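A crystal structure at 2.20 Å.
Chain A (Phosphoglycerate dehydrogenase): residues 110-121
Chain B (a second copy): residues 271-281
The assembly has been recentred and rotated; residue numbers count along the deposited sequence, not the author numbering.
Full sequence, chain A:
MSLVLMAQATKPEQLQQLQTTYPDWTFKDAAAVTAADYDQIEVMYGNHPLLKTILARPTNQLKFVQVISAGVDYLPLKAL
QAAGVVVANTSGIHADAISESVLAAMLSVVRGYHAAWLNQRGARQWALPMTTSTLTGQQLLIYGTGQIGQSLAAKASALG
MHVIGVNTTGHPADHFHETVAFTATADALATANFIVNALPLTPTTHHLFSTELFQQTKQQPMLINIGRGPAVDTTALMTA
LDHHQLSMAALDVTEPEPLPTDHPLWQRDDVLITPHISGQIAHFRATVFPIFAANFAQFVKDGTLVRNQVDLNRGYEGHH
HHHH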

ATOM      1  N   VAL A 110      11.119   1.501   7.304  1.00 40.19           N
ATOM      2  CA  VAL A 110      11.560   2.728   6.606  1.00 40.72           C
ATOM      3  C   VAL A 110      10.843   3.992   7.063  1.00 41.04           C
ATOM      4  O   VAL A 110      11.405   5.084   6.960  1.00 41.77           O
ATOM      5  CB  VAL A 110      11.527   2.661   5.050  1.00 39.76           C
ATOM      6  CG1 VAL A 110      12.348   1.520   4.569  1.00 39.13           C
ATOM      7  CG2 VAL A 110      10.075   2.594   4.530  1.00 40.12           C
ATOM      8  N   ARG A 111       9.600   3.871   7.542  1.00 41.07           N
ATOM      9  CA  ARG A 111       8.906   5.076   8.076  1.00 40.22           C
ATOM     10  C   ARG A 111       9.217   5.328   9.539  1.00 40.22           C
ATOM     11  O   ARG A 111       8.736   6.313  10.131  1.00 39.91           O
ATOM     12  CB  ARG A 111       7.392   5.064   7.791  1.00 40.07           C
ATOM     13  CG  ARG A 111       7.058   4.814   6.295  1.00 38.98           C
ATOM     14  CD  ARG A 111       7.768   5.848   5.382  1.00 34.12           C
ATOM     15  NE  ARG A 111       7.430   7.205   5.724  1.00 36.91           N
ATOM     16  CZ  ARG A 111       8.256   8.237   5.540  1.00 42.27           C
ATOM     17  NH1 ARG A 111       9.477   8.044   5.034  1.00 38.25           N
ATOM     18  NH2 ARG A 111       7.863   9.463   5.861  1.00 42.05           N
ATOM     19  N   GLY A 112      10.083   4.480  10.108  1.00 40.28           N
ATOM     20  CA  GLY A 112      10.653   4.780  11.427  1.00 39.18           C
ATOM     21  C   GLY A 112       9.875   4.325  12.648  1.00 40.29           C
ATOM     22  O   GLY A 112      10.222   4.703  13.795  1.00 39.74           O
ATOM     23  N   TYR A 113       8.845   3.493  12.455  1.00 39.09           N
ATOM     24  CA  TYR A 113       8.046   3.011  13.575  1.00 38.41           C
ATOM     25  C   TYR A 113       8.850   2.114  14.458  1.00 39.05           C
ATOM     26  O   TYR A 113       8.798   2.257  15.665  1.00 40.96           O
ATOM     27  CB  TYR A 113       6.690   2.407  13.102  1.00 38.53           C
ATOM     28  CG  TYR A 113       5.674   3.542  12.956  1.00 39.11           C
ATOM     29  CD1 TYR A 113       5.559   4.250  11.764  1.00 38.11           C
ATOM     30  CD2 TYR A 113       4.934   3.974  14.056  1.00 39.80           C
ATOM     31  CE1 TYR A 113       4.745   5.291  11.670  1.00 41.06           C
ATOM     32  CE2 TYR A 113       4.108   5.006  13.970  1.00 41.50           C
ATOM     33  CZ  TYR A 113       4.024   5.687  12.786  1.00 43.24           C
ATOM     34  OH  TYR A 113       3.174   6.765  12.711  1.00 42.45           O
ATOM     35  N   HIS A 114       9.662   1.230  13.889  1.00 39.22           N
ATOM     36  CA  HIS A 114      10.461   0.363  14.720  1.00 40.82           C
ATOM     37  C   HIS A 114      11.493   1.191  15.504  1.00 40.63           C
ATOM     38  O   HIS A 114      11.617   1.046  16.740  1.00 41.06           O
ATOM     39  CB  HIS A 114      11.172  -0.700  13.880  1.00 40.80           C
ATOM     40  CG  HIS A 114      12.059  -1.585  14.685  1.00 44.03           C
ATOM     41  ND1 HIS A 114      11.569  -2.440  15.650  1.00 43.50           N
ATOM     42  CD2 HIS A 114      13.410  -1.723  14.702  1.00 44.63           C
ATOM     43  CE1 HIS A 114      12.578  -3.084  16.212  1.00 47.42           C
ATOM     44  NE2 HIS A 114      13.706  -2.673  15.649  1.00 45.02           N
ATOM     45  N   ALA A 115      12.252   2.044  14.816  1.00 40.10           N
ATOM     46  CA  ALA A 115      13.153   2.948  15.551  1.00 39.75           C
ATOM     47  C   ALA A 115      12.428   3.843  16.565  1.00 39.61           C
ATOM     48  O   ALA A 115      12.943   4.073  17.660  1.00 39.87           O
ATOM     49  CB  ALA A 115      14.021   3.822  14.578  1.00 39.53           C
ATOM     50  N   ALA A 116      11.272   4.402  16.197  1.00 40.61           N
ATOM     51  CA  ALA A 116      10.473   5.222  17.136  1.00 40.49           C
ATOM     52  C   ALA A 116      10.097   4.476  18.394  1.00 41.12           C
ATOM     53  O   ALA A 116      10.119   5.053  19.471  1.00 41.52           O
ATOM     54  CB  ALA A 116       9.246   5.787  16.498  1.00 40.64           C
ATOM     55  N   TRP A 117       9.758   3.206  18.263  1.00 41.91           N
ATOM     56  CA  TRP A 117       9.458   2.382  19.432  1.00 43.00           C
ATOM     57  C   TRP A 117      10.659   2.163  20.342  1.00 43.40           C
ATOM     58  O   TRP A 117      10.538   2.305  21.551  1.00 44.14           O
ATOM     59  CB  TRP A 117       8.795   1.036  19.071  1.00 42.25           C
ATOM     60  CG  TRP A 117       8.247   0.439  20.318  1.00 45.31           C
ATOM     61  CD1 TRP A 117       8.786  -0.592  21.040  1.00 43.82           C
ATOM     62  CD2 TRP A 117       7.116   0.922  21.085  1.00 45.05           C
ATOM     63  NE1 TRP A 117       8.039  -0.797  22.173  1.00 44.68           N
ATOM     64  CE2 TRP A 117       7.016   0.111  22.226  1.00 44.51           C
ATOM     65  CE3 TRP A 117       6.174   1.962  20.902  1.00 45.94           C
ATOM     66  CZ2 TRP A 117       6.000   0.280  23.180  1.00 48.29           C
ATOM     67  CZ3 TRP A 117       5.171   2.134  21.846  1.00 46.43           C
ATOM     68  CH2 TRP A 117       5.089   1.305  22.974  1.00 47.44           C
ATOM     69  N   LEU A 118      11.818   1.871  19.774  1.00 44.21           N
ATOM     70  CA  LEU A 118      13.032   1.750  20.576  1.00 45.04           C
ATOM     71  C   LEU A 118      13.328   3.066  21.294  1.00 45.64           C
ATOM     72  O   LEU A 118      13.768   3.074  22.445  1.00 46.70           O
ATOM     73  CB  LEU A 118      14.206   1.357  19.688  1.00 44.69           C
ATOM     74  CG  LEU A 118      14.103   0.028  18.931  1.00 44.81           C
ATOM     75  CD1 LEU A 118      15.392  -0.120  18.093  1.00 41.55           C
ATOM     76  CD2 LEU A 118      13.948  -1.172  19.880  1.00 45.88           C
ATOM     77  N   ASN A 119      13.061   4.188  20.610  1.00 46.25           N
ATOM     78  CA  ASN A 119      13.184   5.507  21.201  1.00 44.59           C
ATOM     79  C   ASN A 119      12.201   5.706  22.340  1.00 45.21           C
ATOM     80  O   ASN A 119      12.584   6.190  23.425  1.00 45.72           O
ATOM     81  CB  ASN A 119      13.006   6.615  20.162  1.00 43.68           C
ATOM     82  CG  ASN A 119      13.083   8.024  20.794  1.00 44.97           C
ATOM     83  OD1 ASN A 119      14.102   8.382  21.410  1.00 47.40           O
ATOM     84  ND2 ASN A 119      11.987   8.799  20.705  1.00 43.43           N
ATOM     85  N   GLN A 120      10.944   5.327  22.117  1.00 44.70           N
ATOM     86  CA  GLN A 120       9.886   5.418  23.149  1.00 44.91           C
ATOM     87  C   GLN A 120      10.161   4.525  24.404  1.00 47.28           C
ATOM     88  O   GLN A 120       9.750   4.876  25.558  1.00 47.69           O
ATOM     89  CB  GLN A 120       8.517   5.101  22.514  1.00 44.13           C
ATOM     90  CG  GLN A 120       7.314   4.856  23.464  1.00 43.52           C
ATOM     91  CD  GLN A 120       5.969   5.152  22.785  1.00 42.31           C
ATOM     92  OE1 GLN A 120       5.930   5.378  21.582  1.00 42.24           O
ATOM     93  NE2 GLN A 120       4.863   5.105  23.541  1.00 41.43           N
ATOM     94  N   ARG A 121      10.806   3.368  24.190  1.00 47.31           N
ATOM     95  CA  ARG A 121      11.193   2.523  25.306  1.00 49.20           C
ATOM     96  C   ARG A 121      12.613   2.858  25.751  1.00 50.06           C
ATOM     97  O   ARG A 121      13.217   2.112  26.525  1.00 50.84           O
ATOM     98  CB  ARG A 121      11.076   1.044  24.940  1.00 48.40           C
ATOM     99  CG  ARG A 121       9.627   0.602  24.992  1.00 49.14           C
ATOM    100  CD  ARG A 121       9.123   0.604  26.440  1.00 51.24           C
ATOM    101  NE  ARG A 121       7.659   0.532  26.528  1.00 50.62           N
ATOM    102  CZ  ARG A 121       6.858   1.593  26.561  1.00 51.01           C
ATOM    103  NH1 ARG A 121       7.374   2.826  26.494  1.00 47.38           N
ATOM    104  NH2 ARG A 121       5.535   1.428  26.645  1.00 50.22           N
TER
ATOM    105  N   VAL B 271       0.014   3.528  22.469  1.00 42.23           N
ATOM    106  CA  VAL B 271       0.198   4.790  21.757  1.00 42.57           C
ATOM    107  C   VAL B 271       1.586   4.760  21.143  1.00 42.15           C
ATOM    108  O   VAL B 271       2.561   4.447  21.849  1.00 42.27           O
ATOM    109  CB  VAL B 271       0.016   6.030  22.675  1.00 41.91           C
ATOM    110  CG1 VAL B 271       0.188   7.331  21.896  1.00 41.31           C
ATOM    111  CG2 VAL B 271      -1.330   6.008  23.326  1.00 42.53           C
ATOM    112  N   LEU B 272       1.688   5.020  19.840  1.00 41.05           N
ATOM    113  CA  LEU B 272       3.003   4.975  19.194  1.00 42.18           C
ATOM    114  C   LEU B 272       3.414   6.384  18.934  1.00 41.80           C
ATOM    115  O   LEU B 272       2.828   7.018  18.087  1.00 43.69           O
ATOM    116  CB  LEU B 272       2.948   4.257  17.832  1.00 41.86           C
ATOM    117  CG  LEU B 272       2.205   2.915  17.688  1.00 45.21           C
ATOM    118  CD1 LEU B 272       2.244   2.299  16.249  1.00 40.91           C
ATOM    119  CD2 LEU B 272       2.702   1.947  18.704  1.00 45.31           C
ATOM    120  N   ILE B 273       4.425   6.873  19.636  1.00 41.59           N
ATOM    121  CA  ILE B 273       4.849   8.251  19.495  1.00 40.41           C
ATOM    122  C   ILE B 273       5.952   8.275  18.455  1.00 41.13           C
ATOM    123  O   ILE B 273       6.944   7.536  18.581  1.00 40.99           O
ATOM    124  CB  ILE B 273       5.446   8.819  20.865  1.00 40.48           C
ATOM    125  CG1 ILE B 273       4.480   8.594  22.009  1.00 38.39           C
ATOM    126  CG2 ILE B 273       5.768  10.328  20.748  1.00 38.97           C
ATOM    127  CD1 ILE B 273       3.185   9.425  21.890  1.00 40.09           C
ATOM    128  N   THR B 274       5.804   9.089  17.422  1.00 40.98           N
ATOM    129  CA  THR B 274       6.930   9.308  16.563  1.00 40.53           C
ATOM    130  C   THR B 274       7.177  10.797  16.620  1.00 41.05           C
ATOM    131  O   THR B 274       6.239  11.567  16.661  1.00 40.18           O
ATOM    132  CB  THR B 274       6.693   8.841  15.081  1.00 40.31           C
ATOM    133  OG1 THR B 274       5.538   9.516  14.552  1.00 39.45           O
ATOM    134  CG2 THR B 274       6.466   7.336  15.041  1.00 39.63           C
ATOM    135  N   PRO B 275       8.462  11.200  16.624  1.00 42.73           N
ATOM    136  CA  PRO B 275       8.786  12.605  16.854  1.00 43.77           C
ATOM    137  C   PRO B 275       8.662  13.490  15.646  1.00 45.57           C
ATOM    138  O   PRO B 275       9.676  13.973  15.175  1.00 47.34           O
ATOM    139  CB  PRO B 275      10.244  12.553  17.312  1.00 43.55           C
ATOM    140  CG  PRO B 275      10.821  11.362  16.664  1.00 44.53           C
ATOM    141  CD  PRO B 275       9.670  10.357  16.447  1.00 41.63           C
ATOM    142  N   HIS B 276       7.442  13.745  15.180  1.00 46.34           N
ATOM    143  CA  HIS B 276       7.167  14.626  14.031  1.00 47.90           C
ATOM    144  C   HIS B 276       8.007  14.300  12.792  1.00 48.75           C
ATOM    145  O   HIS B 276       8.498  15.217  12.093  1.00 48.43           O
ATOM    146  CB  HIS B 276       7.361  16.110  14.392  1.00 48.79           C
ATOM    147  CG  HIS B 276       6.444  17.040  13.649  1.00 50.13           C
ATOM    148  ND1 HIS B 276       5.842  18.132  14.247  1.00 50.64           N
ATOM    149  CD2 HIS B 276       6.025  17.044  12.356  1.00 50.85           C
ATOM    150  CE1 HIS B 276       5.091  18.763  13.358  1.00 50.72           C
ATOM    151  NE2 HIS B 276       5.186  18.125  12.202  1.00 50.02           N
ATOM    152  N   ILE B 277       8.188  13.015  12.509  1.00 48.58           N
ATOM    153  CA  ILE B 277       8.991  12.645  11.356  1.00 49.09           C
ATOM    154  C   ILE B 277       8.234  12.445  10.056  1.00 49.78           C
ATOM    155  O   ILE B 277       8.861  12.335   8.998  1.00 49.79           O
ATOM    156  CB  ILE B 277       9.756  11.354  11.592  1.00 49.34           C
ATOM    157  CG1 ILE B 277       8.817  10.308  12.193  1.00 49.12           C
ATOM    158  CG2 ILE B 277      10.979  11.611  12.474  1.00 51.40           C
ATOM    159  CD1 ILE B 277       9.469   8.972  12.368  1.00 48.21           C
ATOM    160  N   SER B 278       6.908  12.370  10.102  1.00 50.77           N
ATOM    161  CA  SER B 278       6.180  11.768   8.961  1.00 51.94           C
ATOM    162  C   SER B 278       6.431  12.480   7.648  1.00 53.28           C
ATOM    163  O   SER B 278       6.401  11.857   6.589  1.00 52.91           O
ATOM    164  CB  SER B 278       4.662  11.686   9.212  1.00 51.90           C
ATOM    165  OG  SER B 278       4.092  12.979   9.313  1.00 50.56           O
ATOM    166  N   GLY B 279       6.645  13.788   7.716  1.00 54.99           N
ATOM    167  CA  GLY B 279       6.775  14.582   6.495  1.00 58.63           C
ATOM    168  C   GLY B 279       8.207  14.834   6.012  1.00 60.83           C
ATOM    169  O   GLY B 279       8.402  15.418   4.913  1.00 61.97           O
ATOM    170  N   GLN B 280       9.198  14.436   6.820  1.00 61.72           N
ATOM    171  CA  GLN B 280      10.613  14.580   6.437  1.00 64.03           C
ATOM    172  C   GLN B 280      10.971  13.728   5.217  1.00 64.95           C
ATOM    173  O   GLN B 280      10.819  12.490   5.231  1.00 66.03           O
ATOM    174  CB  GLN B 280      11.526  14.192   7.588  1.00 64.11           C
ATOM    175  CG  GLN B 280      11.209  14.918   8.859  1.00 67.77           C
ATOM    176  CD  GLN B 280      12.331  14.857   9.869  1.00 72.59           C
ATOM    177  OE1 GLN B 280      12.911  13.797  10.132  1.00 75.09           O
ATOM    178  NE2 GLN B 280      12.644  16.005  10.450  1.00 74.90           N
ATOM    179  N   ILE B 281      11.426  14.383   4.154  1.00 65.50           N
ATOM    180  CA  ILE B 281      11.826  13.666   2.947  1.00 65.83           C
ATOM    181  C   ILE B 281      13.261  13.963   2.669  1.00 65.90           C
ATOM    182  O   ILE B 281      13.822  14.923   3.208  1.00 65.57           O
ATOM    183  CB  ILE B 281      11.020  14.078   1.702  1.00 66.24           C
ATOM    184  CG1 ILE B 281      10.980  15.602   1.548  1.00 66.44           C
ATOM    185  CG2 ILE B 281       9.607  13.548   1.777  1.00 65.67           C
ATOM    186  CD1 ILE B 281      10.206  16.027   0.316  1.00 67.89           C
TER
HETATM  187  O   HOH W   1       3.155   8.079  15.268  1.00 39.86           O
HETATM  188  O   HOH W   2       5.034   8.893  11.826  1.00 40.91           O
HETATM  189  O   HOH W   3       9.647   7.732  19.549  1.00 37.56           O
HETATM  190  O   HOH W   4       6.749   4.782  18.909  1.00 43.34           O

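A short helix of one phosphoglycerate dehydrogenase subunit lies across a strand and the loop after it in the second copy, in a mixed contact where a glutamine reads the strand backbone, apolar side chains pack beside it, and ordered waters bridge the two chains. Helix 113-120 of chain A and strand 271-273 of chain B run nearly perpendicular, at 98°, with their axes 8.2 Å apart at closest approach; together the two stretches bury 550 Å².

A:Gln120 makes two direct hydrogen bonds to the strand, its carboxamide accepting one and donating the other. Its OE1 accepts from B:Ile273 N (2.9 Å, almost linear at 172°), and its NE2 donates to B:Val271 O (2.9 Å, a more bent 144°). Both partners are main-chain atoms of the strand, two residues apart, so the side chain engages the peptide edge much as a neighbouring strand would. Its t, t rotamer extends it far enough to do so. Water 4 bridges the same site, donating to A:Gln120 OE1 (2.9 Å) and to B:Ile273 O (2.8 Å).

One turn back along the helix, A:Ala116 points its CB toward the other chain. The backbones come close here: the CA atoms of A:Ala116 and B:Thr274 are 5.4 Å apart, and A:Ala116 CB lies 3.5 Å from B:Thr274 CG2 and 3.6 Å from B:Ile273 O. That carbonyl also receives a hydrogen bond from water 3 (2.9 Å to B:Ile273 O), which donates to A:Ala116 O (2.7 Å) and accepts from A:Asn119 ND2 (2.8 Å), tying the strand to the helix backbone.

A:Tyr113 brings its ring under the same threonine. B:Thr274 CG2 sits over one ring face, 3.8 Å from the centroid of the A:Tyr113 ring and 26° off the normal, a CH-pi contact, while A:Tyr113 CD2 packs against B:Leu272 CD1 at 3.9 Å. The phenol is bridged to the threonine hydroxyl twice: water 1 lies 2.9 Å from A:Tyr113 OH and water 2 lies 3.0 Å from A:Tyr113 OH, and they donate to B:Thr274 OG1 at 2.9 and 2.8 Å respectively. Water 1 also donates to B:Leu272 O (3.0 Å). B:Thr274 thus offers its methyl to the ring and its hydroxyl to the waters.

A:Trp117 continues the apolar patch, its CZ3 lying 4.0 Å from B:Leu272 CD2; the ring edge meets B:Val271 O, 3.5 Å from A:Trp117 CZ3.

Before the helix, A:Gly112 occupies the N-cap position with a positive phi of 88°. A CB there would be jammed against the preceding carbonyl and would fall 3.1 Å from B:Ile277 CD1, which itself packs 3.6 Å from A:Arg111 O. A:Arg111 curls through three m rotamers to bring NH2 within 2.9 Å of B:Ser278 O, at the guanidinium edge, where B:Ile277 to B:Gln280 form a type I turn.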